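Local structure of alpha,alpha-trehalose-phosphate synthase (UDP-forming) (Burkholderia multivorans, 5UOF) at residues A188-G193 with R462-A467; A231-G236 with D455-D460. The protein is a family 20 glycosyltransferase of the GT-B class, built from two alpha/beta lobes that each carry a largely parallel central sheet. All blocks are in the same frame, centred on the assembly; numbering follows the deposited sequence. Where two conformers were deposited one is given.

How the contacts relate
Both contacts seat the same long terminal helix, 450-472, on the N-terminal sheet, and their centres lie about 12 Å apart. Contact 2 uses the helix earlier in the chain, against Tyr233, just past the end of strand 226-232; contact 1 uses the turns that follow, against the neighbouring strand 191-194. Val191 joins them: its CG1 packs 3.3 Å from Tyr233 OH and 4.0 Å from Phe457 CZ. Gly193 adds to the join, its CA 3.5 Å from Tyr233 CE1. The sodium ion, held by Arg360, Ser362 and Gln385, belongs to the other lobe, whereas a 1,2-ethanediol sits beside Asp455 in contact 2.

Contact 1. Residues A188-G193 with R462-A467; sequences AYDVTG and RSVAAA
Val464 CG1 packs on Asp190, and Val464 CG2 reaches both Val191 CG2 and Asp190 CB. The side chains of Val464 and Asp190 lie nearly perpendicular, so that CG1 comes down on the root of the aspartate, 3.7 Å from Asp190 CB. The same methyl stands above the plane of the carboxylate, with Val464 CG1 3.8 Å from Asp190 CG. A chi1 of 175°, with CG1 anti to the backbone N, turns both methyls of Val464 to residues 188-193, CG1 to the aspartate and CG2 also to the valine. There CG2 meets Val191 CG2 at 3.8 Å, the two valines running antiparallel alongside one another, while Val464 CG2 also keeps 3.9 Å from Asp190 CB. The contact is small, 111 Å² in all, and more than half of that belongs to Val464. No hydrogen bond spans it; the backbones stay 7.0 Å apart between Asp190 CA and Val464 CA. In the fold, residues 188-193 lead from a turn into strand 191-194, which lies between strands 159-162 and 226-232 in the N-terminal sheet, and residues 462-467 belong to the terminal helix 450-472. As in many GT-B proteins, the end of the chain returns to the N-terminal lobe, and here its helix rests on the start of an inner strand. The carboxylate oxygens of Asp190 are bonded outside the two segments: OD2 pairs with Arg151 and accepts the backbone N-H of Ile159, and OD1 pairs with Arg226. These bonds fix the rotation of the group and probably keep it ionised. Pro158, just ahead of strand 159-162, adds a further apolar surface under Val464 and Ala465.

Contact 2. Residues A231-G236 with D455-D460; sequences AAYPIG and DTFVAD. With EDO (1,2-ethanediol), chain Q.
The ring of Tyr233 takes Phe457 on one face and has Asp460 and, in the conformer given, Thr456 at its edge. Phe457 CD2 stands 3.6 Å above the ring plane and over its centre, making an edge-to-face pair with centroids 4.9 Å apart and planes inclined at 56°. Near the ring plane, Thr456 OG1 of that conformer comes alongside Tyr233 CD2 at 3.5 Å, and the carboxylate of Asp460 meets the phenol end. Tyr233 OH donates to Asp460 OD2 across a short 2.6 Å; Asp460 OD2 receives it on its anti lone pair, the one away from the other carboxylate oxygen, and the carboxylate plane is turned 66° from that of the ring. With CG anti to the backbone N (chi1 -163°), Phe457 points its CD2 edge at the Tyr233 face, the two side chains running nearly perpendicular. On the helix, Thr456, Phe457 and Asp460 fall within little more than one turn and reach one face and the edge of the same ring. Tyr233 follows strand 226-232 at the point where the chain leaves the N-terminal sheet of this GT-B fold and heads for the other lobe: just beyond it, Ile235 O bonds Lys379 and Pro234 packs on Met374. The helix segment 455-460 covers this exit from the sheet, and Phe457 stacks on Trp137 of strand 135-139 as well. In the same conformer the hydroxyl of Thr456 is committed to its own helix, bonding Val452 O, and meets the tyrosine only as a packing neighbour. On another flank of the helix, 1,2-ethanediol, probably a crystallisation additive, donates from O1 to Asp455 OD1 at 2.7 Å and is also hydrogen-bonded to Glu42.

Contact 1. Residues A188-G193 with R462-A467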
# COMPACT_ATOMS: atom_id res chain seq x y z
N ALA A 188 18.60 9.18 -13.54
CA ALA A 188 19.67 9.11 -14.54
C ALA A 188 19.14 9.19 -15.97
O ALA A 188 19.91 9.50 -16.89
CB ALA A 188 20.48 7.83 -14.35
N TYR A 189 17.85 8.93 -16.17
CA TYR A 189 17.20 9.07 -17.46
C TYR A 189 16.90 10.53 -17.78
O TYR A 189 16.58 11.32 -16.89
CB TYR A 189 15.89 8.26 -17.49
CG TYR A 189 16.12 6.78 -17.35
CD1 TYR A 189 16.45 6.00 -18.45
CD2 TYR A 189 16.01 6.15 -16.10
CE1 TYR A 189 16.68 4.64 -18.34
CE2 TYR A 189 16.25 4.78 -15.97
CZ TYR A 189 16.60 4.04 -17.09
OH TYR A 189 16.85 2.69 -16.99
N ASP A 190 17.00 10.89 -19.06
CA ASP A 190 16.52 12.20 -19.50
C ASP A 190 15.01 12.24 -19.58
O ASP A 190 14.41 13.31 -19.41
CB ASP A 190 17.12 12.56 -20.85
CG ASP A 190 18.61 12.53 -20.82
OD1 ASP A 190 19.20 13.40 -20.16
OD2 ASP A 190 19.19 11.59 -21.42
N VAL A 191 14.38 11.10 -19.85
CA VAL A 191 12.93 10.98 -19.89
C VAL A 191 12.53 9.76 -19.07
O VAL A 191 13.05 8.66 -19.28
CB VAL A 191 12.40 10.84 -21.33
CG1 VAL A 191 10.86 10.77 -21.33
CG2 VAL A 191 12.90 11.99 -22.23
N THR A 192 11.63 9.96 -18.11
CA THR A 192 11.08 8.88 -17.30
C THR A 192 9.58 8.84 -17.54
O THR A 192 8.86 9.75 -17.11
CB THR A 192 11.42 9.09 -15.82
OG1 THR A 192 12.84 9.18 -15.68
CG2 THR A 192 10.93 7.94 -14.99
N GLY A 193 9.11 7.80 -18.23
CA GLY A 193 7.73 7.70 -18.64
C GLY A 193 6.98 6.65 -17.84
O GLY A 193 7.54 5.63 -17.45
N ARG A 462 13.89 12.83 -28.90
CA ARG A 462 14.47 13.73 -29.88
C ARG A 462 14.53 15.16 -29.35
O ARG A 462 15.46 15.91 -29.68
CB ARG A 462 13.69 13.65 -31.19
CG ARG A 462 13.90 12.34 -31.90
CD ARG A 462 13.03 12.18 -33.13
NE ARG A 462 13.36 10.95 -33.85
CZ ARG A 462 12.53 10.30 -34.65
NH1 ARG A 462 11.30 10.75 -34.85
NH2 ARG A 462 12.93 9.18 -35.25
N SER A 463 13.56 15.56 -28.52
CA SER A 463 13.59 16.89 -27.94
C SER A 463 14.77 17.06 -26.99
O SER A 463 15.38 18.14 -26.93
CB SER A 463 12.29 17.20 -27.21
OG SER A 463 11.25 17.42 -28.14
N VAL A 464 15.10 16.01 -26.22
CA VAL A 464 16.30 16.06 -25.39
C VAL A 464 17.53 16.34 -26.24
O VAL A 464 18.34 17.22 -25.94
CB VAL A 464 16.45 14.75 -24.59
CG1 VAL A 464 17.77 14.77 -23.80
CG2 VAL A 464 15.29 14.57 -23.65
N ALA A 465 17.67 15.59 -27.35
CA ALA A 465 18.83 15.78 -28.22
C ALA A 465 18.87 17.19 -28.79
O ALA A 465 19.94 17.81 -28.84
CB ALA A 465 18.79 14.74 -29.35
N ALA A 466 17.72 17.73 -29.19
CA ALA A 466 17.70 19.06 -29.79
C ALA A 466 18.07 20.13 -28.77
O ALA A 466 18.79 21.08 -29.10
CB ALA A 466 16.32 19.34 -30.39
N ALA A 467 17.60 19.99 -27.53
CA ALA A 467 17.93 20.96 -26.49
C ALA A 467 19.42 20.94 -26.19
O ALA A 467 20.06 22.00 -26.10
CB ALA A 467 17.12 20.68 -25.23

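Contact 2. Residues A231-G236 with D455-D460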
# COMPACT_ATOMS: atom_id res chain seq x y z
N ALA A 231 6.61 12.14 -17.49
CA ALA A 231 5.35 12.21 -18.22
C ALA A 231 4.69 10.84 -18.26
O ALA A 231 5.33 9.81 -18.01
CB ALA A 231 5.56 12.73 -19.65
N ALA A 232 3.39 10.85 -18.58
CA ALA A 232 2.59 9.65 -18.75
C ALA A 232 2.39 9.39 -20.24
O ALA A 232 2.09 10.32 -21.00
CB ALA A 232 1.23 9.78 -18.07
N TYR A 233 2.59 8.14 -20.65
CA TYR A 233 2.42 7.68 -22.03
C TYR A 233 1.62 6.38 -21.98
O TYR A 233 2.20 5.29 -22.08
CB TYR A 233 3.77 7.43 -22.73
CG TYR A 233 4.81 8.52 -22.61
CD1 TYR A 233 5.58 8.66 -21.46
CD2 TYR A 233 5.08 9.39 -23.67
CE1 TYR A 233 6.55 9.65 -21.35
CE2 TYR A 233 6.05 10.37 -23.58
CZ TYR A 233 6.79 10.49 -22.42
OH TYR A 233 7.75 11.46 -22.31
N PRO A 234 0.31 6.45 -21.76
CA PRO A 234 -0.49 5.22 -21.64
C PRO A 234 -0.42 4.39 -22.92
O PRO A 234 -0.65 4.89 -24.02
CB PRO A 234 -1.91 5.74 -21.38
CG PRO A 234 -1.90 7.19 -21.78
CD PRO A 234 -0.49 7.66 -21.49
N ILE A 235 -0.11 3.10 -22.77
CA ILE A 235 0.05 2.21 -23.92
C ILE A 235 -1.32 1.79 -24.43
O ILE A 235 -2.16 1.29 -23.67
CB ILE A 235 0.88 0.98 -23.54
CG1 ILE A 235 2.32 1.38 -23.19
CG2 ILE A 235 0.89 -0.05 -24.68
CD1 ILE A 235 3.25 0.18 -22.94
N GLY A 236 -1.54 1.96 -25.74
CA GLY A 236 -2.78 1.57 -26.36
C GLY A 236 -2.62 0.37 -27.28
O GLY A 236 -1.64 -0.38 -27.20
N ASP A 455 5.22 7.26 -30.83
CA ASP A 455 5.60 8.52 -31.47
C ASP A 455 5.89 9.61 -30.45
O ASP A 455 6.84 10.38 -30.63
CB ASP A 455 4.50 8.97 -32.42
CG ASP A 455 4.42 8.13 -33.68
OD1 ASP A 455 5.42 7.46 -34.02
OD2 ASP A 455 3.36 8.14 -34.33
N THR A 456 5.09 9.70 -29.38
CA THR A 456 5.30 10.77 -28.41
C THR A 456 6.55 10.51 -27.57
O THR A 456 7.29 11.44 -27.24
CB THR A 456 4.07 10.95 -27.53
OG1 THR A 456 3.78 9.72 -26.86
CG2 THR A 456 2.86 11.34 -28.38
N PHE A 457 6.80 9.25 -27.22
CA PHE A 457 8.00 8.97 -26.44
C PHE A 457 9.25 9.23 -27.26
O PHE A 457 10.19 9.90 -26.80
CB PHE A 457 8.00 7.54 -25.90
CG PHE A 457 8.98 7.33 -24.77
CD1 PHE A 457 10.33 7.17 -25.03
CD2 PHE A 457 8.55 7.32 -23.45
CE1 PHE A 457 11.24 6.99 -23.99
CE2 PHE A 457 9.45 7.14 -22.41
CZ PHE A 457 10.80 6.98 -22.68
N VAL A 458 9.28 8.75 -28.51
CA VAL A 458 10.44 8.98 -29.36
C VAL A 458 10.63 10.48 -29.61
O VAL A 458 11.76 10.98 -29.62
CB VAL A 458 10.30 8.20 -30.68
CG1 VAL A 458 11.38 8.64 -31.68
CG2 VAL A 458 10.40 6.70 -30.41
N ALA A 459 9.53 11.22 -29.78
CA ALA A 459 9.63 12.66 -29.97
C ALA A 459 10.24 13.35 -28.75
O ALA A 459 11.00 14.31 -28.88
CB ALA A 459 8.26 13.26 -30.28
N ASP A 460 9.90 12.87 -27.55
CA ASP A 460 10.49 13.48 -26.36
C ASP A 460 11.98 13.17 -26.26
O ASP A 460 12.75 14.02 -25.82
CB ASP A 460 9.74 13.02 -25.10
CG ASP A 460 8.36 13.69 -24.98
OD1 ASP A 460 8.09 14.63 -25.75
OD2 ASP A 460 7.56 13.27 -24.11
C1 EDO Q . 8.92 7.88 -35.00
O1 EDO Q . 7.84 8.64 -34.44
C2 EDO Q . 8.70 6.40 -34.72
O2 EDO Q . 7.92 5.78 -35.76